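Galactose mutarotase related enzyme (Lactobacillus casei, PDB 3Q1N) probably binds a carbohydrate and may act as an isomerase of the aldose 1-epimerase (galactose mutarotase) family. Local coordinates at residues S135-L140 with D269-L274. Residues are numbered along the deposited sequence; the frame is centred on the assembly and turned at random.
Sequences SMPFAL and DWYTKL
Over one face of the Tyr271 ring lies the pyrrolidine of Pro137, its CG 4.2 Å from the ring centroid and 27° off the normal, a CH-pi contact. At the edge of the same ring sits the carbonyl of Ser135, and the phenol OH donates to it, Tyr271 OH to Ser135 O being a short 2.6 Å. The C=O...donor angle is 153°, with the hydroxyl a little out of the carbonyl plane. Tyr271 does both with its CG anti to its own carbonyl carbon (chi1 -70°), which carries the ring across the proline at a slant and sets its hydroxyl beside Ser135, the residue just before the strand. Tyr61 stacks on the indole of Trp270, whose edge meets Pro137 O: that oxygen lies near the ring plane, 3.7 Å from Trp270 CE3, and though buried it has no hydrogen-bonding partner in the model. Pro137 also packs CG against Trp270 CB at 3.8 Å, while its CB rests on the Trp270 carbonyl.

In this beta-rich, mutarotase-type fold, the contact joins the start of strand 136-147 to the loop between strands 251-258 and 277-279, both neighbours of that strand in one antiparallel sheet. Replacing Tyr271 by an alanine would probably leave Ser135 O without this donor and bare one flank of Pro137. The loop is shaped by an Asx turn, Asp269 OD1 taking Tyr271 N at 3.1 Å from above the carboxylate plane, and Gly64 N binds the same oxygen. Beyond the two segments, Leu63 touches Pro137, Trp270 and Tyr271 alike.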
ATOM      1  N   SER A 135      21.432   3.562 -12.823  1.00 13.65           N
ATOM      2  CA  SER A 135      20.962   2.988 -11.552  1.00 13.66           C
ATOM      3  C   SER A 135      19.625   3.604 -11.192  1.00 13.10           C
ATOM      4  O   SER A 135      19.514   4.806 -11.184  1.00 13.33           O
ATOM      5  CB  SER A 135      21.975   3.279 -10.469  1.00 13.98           C
ATOM      6  OG  SER A 135      23.261   2.711 -10.817  1.00 15.80           O
HETATM    7  N   MSE A 136      18.625   2.770 -10.887  1.00 12.13           N
HETATM    8  CA  MSE A 136      17.228   3.222 -10.682  1.00 12.69           C
HETATM    9  C   MSE A 136      16.798   3.078  -9.227  1.00 12.81           C
HETATM   10  O   MSE A 136      16.672   1.973  -8.705  1.00 12.12           O
HETATM   11  CB  MSE A 136      16.299   2.438 -11.579  1.00 12.85           C
HETATM   12  CG  MSE A 136      14.826   2.890 -11.495  1.00 12.54           C
HETATM   13 SE   MSE A 136      13.584   1.915 -12.583  0.75 10.61          SE
HETATM   14  CE  MSE A 136      13.174   0.541 -11.323  1.00 13.90           C
ATOM     15  N   PRO A 137      16.517   4.207  -8.574  1.00 12.64           N
ATOM     16  CA  PRO A 137      16.029   4.180  -7.196  1.00 12.86           C
ATOM     17  C   PRO A 137      14.498   4.231  -7.227  1.00 13.12           C
ATOM     18  O   PRO A 137      13.923   4.942  -8.024  1.00 12.29           O
ATOM     19  CB  PRO A 137      16.643   5.419  -6.590  1.00 13.12           C
ATOM     20  CG  PRO A 137      16.689   6.416  -7.810  1.00 13.32           C
ATOM     21  CD  PRO A 137      16.764   5.585  -9.066  1.00 12.91           C
ATOM     22  N   PHE A 138      13.856   3.465  -6.340  1.00 12.63           N
ATOM     23  CA  PHE A 138      12.384   3.474  -6.311  1.00 12.74           C
ATOM     24  C   PHE A 138      11.857   3.057  -4.958  1.00 12.63           C
ATOM     25  O   PHE A 138      12.576   2.484  -4.127  1.00 13.11           O
ATOM     26  CB  PHE A 138      11.813   2.500  -7.371  1.00 12.28           C
ATOM     27  CG  PHE A 138      11.955   1.060  -6.981  1.00 11.84           C
ATOM     28  CD1 PHE A 138      13.152   0.373  -7.194  1.00 11.79           C
ATOM     29  CD2 PHE A 138      10.955   0.422  -6.314  1.00 11.98           C
ATOM     30  CE1 PHE A 138      13.333  -0.887  -6.715  1.00 14.04           C
ATOM     31  CE2 PHE A 138      11.097  -0.877  -5.836  1.00 14.14           C
ATOM     32  CZ  PHE A 138      12.320  -1.560  -6.061  1.00 14.25           C
ATOM     33  N   ALA A 139      10.587   3.407  -4.749  1.00 12.42           N
ATOM     34  CA  ALA A 139       9.761   2.839  -3.691  1.00 12.49           C
ATOM     35  C   ALA A 139       8.545   2.167  -4.302  1.00 12.27           C
ATOM     36  O   ALA A 139       8.094   2.535  -5.383  1.00 12.92           O
ATOM     37  CB  ALA A 139       9.304   3.939  -2.655  1.00 12.12           C
ATOM     38  N   LEU A 140       8.009   1.167  -3.610  1.00 12.38           N
ATOM     39  CA  LEU A 140       6.794   0.472  -4.081  0.50 13.13           C
ATOM     40  C   LEU A 140       5.898   0.214  -2.887  1.00 13.30           C
ATOM     41  O   LEU A 140       6.346  -0.322  -1.871  1.00 13.17           O
ATOM     42  CB  LEU A 140       7.150  -0.863  -4.762  0.50 13.25           C
ATOM     43  CG  LEU A 140       5.948  -1.638  -5.356  0.50 14.29           C
ATOM     44  CD1 LEU A 140       5.181  -2.449  -4.348  0.50 14.65           C
ATOM     45  CD2 LEU A 140       5.008  -0.700  -6.049  0.50 14.30           C
ATOM     46  N   ASP A 269      17.646  13.529  -2.554  1.00 15.30           N
ATOM     47  CA  ASP A 269      18.265  12.643  -3.551  1.00 14.98           C
ATOM     48  C   ASP A 269      17.701  11.255  -3.395  1.00 13.83           C
ATOM     49  O   ASP A 269      17.825  10.600  -2.336  1.00 14.49           O
ATOM     50  CB  ASP A 269      19.767  12.639  -3.316  1.00 15.09           C
ATOM     51  CG  ASP A 269      20.541  11.779  -4.300  1.00 18.17           C
ATOM     52  OD1 ASP A 269      19.976  11.275  -5.283  1.00 17.87           O
ATOM     53  OD2 ASP A 269      21.775  11.615  -4.057  1.00 21.77           O
ATOM     54  N   TRP A 270      17.045  10.778  -4.436  1.00 13.66           N
ATOM     55  CA  TRP A 270      16.451   9.435  -4.322  1.00 13.49           C
ATOM     56  C   TRP A 270      17.462   8.306  -4.179  1.00 14.72           C
ATOM     57  O   TRP A 270      17.094   7.198  -3.749  1.00 14.26           O
ATOM     58  CB  TRP A 270      15.528   9.149  -5.480  1.00 13.23           C
ATOM     59  CG  TRP A 270      14.125   9.659  -5.289  1.00 13.32           C
ATOM     60  CD1 TRP A 270      13.736  10.656  -4.448  1.00 14.33           C
ATOM     61  CD2 TRP A 270      12.944   9.195  -5.934  1.00 12.05           C
ATOM     62  NE1 TRP A 270      12.400  10.864  -4.543  1.00 14.11           N
ATOM     63  CE2 TRP A 270      11.878   9.983  -5.462  1.00 13.72           C
ATOM     64  CE3 TRP A 270      12.678   8.202  -6.869  1.00 13.11           C
ATOM     65  CZ2 TRP A 270      10.570   9.795  -5.907  1.00 14.73           C
ATOM     66  CZ3 TRP A 270      11.405   8.025  -7.303  1.00 14.80           C
ATOM     67  CH2 TRP A 270      10.361   8.802  -6.818  1.00 13.96           C
ATOM     68  N   TYR A 271      18.717   8.583  -4.483  1.00 14.46           N
ATOM     69  CA  TYR A 271      19.776   7.605  -4.228  1.00 15.37           C
ATOM     70  C   TYR A 271      20.140   7.460  -2.748  1.00 15.76           C
ATOM     71  O   TYR A 271      20.884   6.526  -2.382  1.00 15.79           O
ATOM     72  CB  TYR A 271      21.044   7.965  -5.013  1.00 15.11           C
ATOM     73  CG  TYR A 271      20.856   7.762  -6.516  1.00 14.20           C
ATOM     74  CD1 TYR A 271      20.575   6.493  -7.047  1.00 15.69           C
ATOM     75  CD2 TYR A 271      20.987   8.826  -7.421  1.00 14.20           C
ATOM     76  CE1 TYR A 271      20.375   6.310  -8.427  1.00 14.26           C
ATOM     77  CE2 TYR A 271      20.778   8.647  -8.809  1.00 14.86           C
ATOM     78  CZ  TYR A 271      20.507   7.374  -9.303  1.00 14.44           C
ATOM     79  OH  TYR A 271      20.340   7.225 -10.651  1.00 14.24           O
ATOM     80  N   THR A 272      19.637   8.350  -1.890  1.00 15.87           N
ATOM     81  CA  THR A 272      19.855   8.196  -0.442  1.00 17.68           C
ATOM     82  C   THR A 272      18.545   8.291   0.389  1.00 17.17           C
ATOM     83  O   THR A 272      18.608   8.163   1.627  1.00 19.46           O
ATOM     84  CB  THR A 272      20.787   9.313   0.098  1.00 18.37           C
ATOM     85  OG1 THR A 272      20.190  10.595  -0.138  1.00 20.63           O
ATOM     86  CG2 THR A 272      22.170   9.258  -0.544  1.00 21.11           C
ATOM     87  N   LYS A 273      17.409   8.505  -0.277  1.00 15.78           N
ATOM     88  CA  LYS A 273      16.085   8.665   0.362  1.00 14.17           C
ATOM     89  C   LYS A 273      15.759   7.426   1.199  1.00 14.50           C
ATOM     90  O   LYS A 273      15.866   6.288   0.721  1.00 13.82           O
ATOM     91  CB  LYS A 273      15.006   8.917  -0.694  1.00 14.07           C
ATOM     92  CG  LYS A 273      13.585   8.989  -0.203  1.00 14.51           C
ATOM     93  CD  LYS A 273      12.564   9.254  -1.335  1.00 14.26           C
ATOM     94  CE  LYS A 273      11.144   9.207  -0.862  1.00 13.38           C
ATOM     95  NZ  LYS A 273      10.144   9.519  -1.949  1.00 15.31           N
ATOM     96  N   LEU A 274      15.431   7.634   2.461  1.00 14.34           N
ATOM     97  CA  LEU A 274      15.188   6.490   3.355  1.00 13.90           C
ATOM     98  C   LEU A 274      14.043   5.667   2.797  1.00 14.04           C
ATOM     99  O   LEU A 274      12.982   6.207   2.463  1.00 13.75           O
ATOM    100  CB  LEU A 274      14.855   6.936   4.764  1.00 13.79           C
ATOM    101  CG  LEU A 274      14.751   5.849   5.828  1.00 14.78           C
ATOM    102  CD1 LEU A 274      16.166   5.257   6.063  1.00 18.66           C
ATOM    103  CD2 LEU A 274      14.130   6.377   7.158  1.00 16.10           C
TER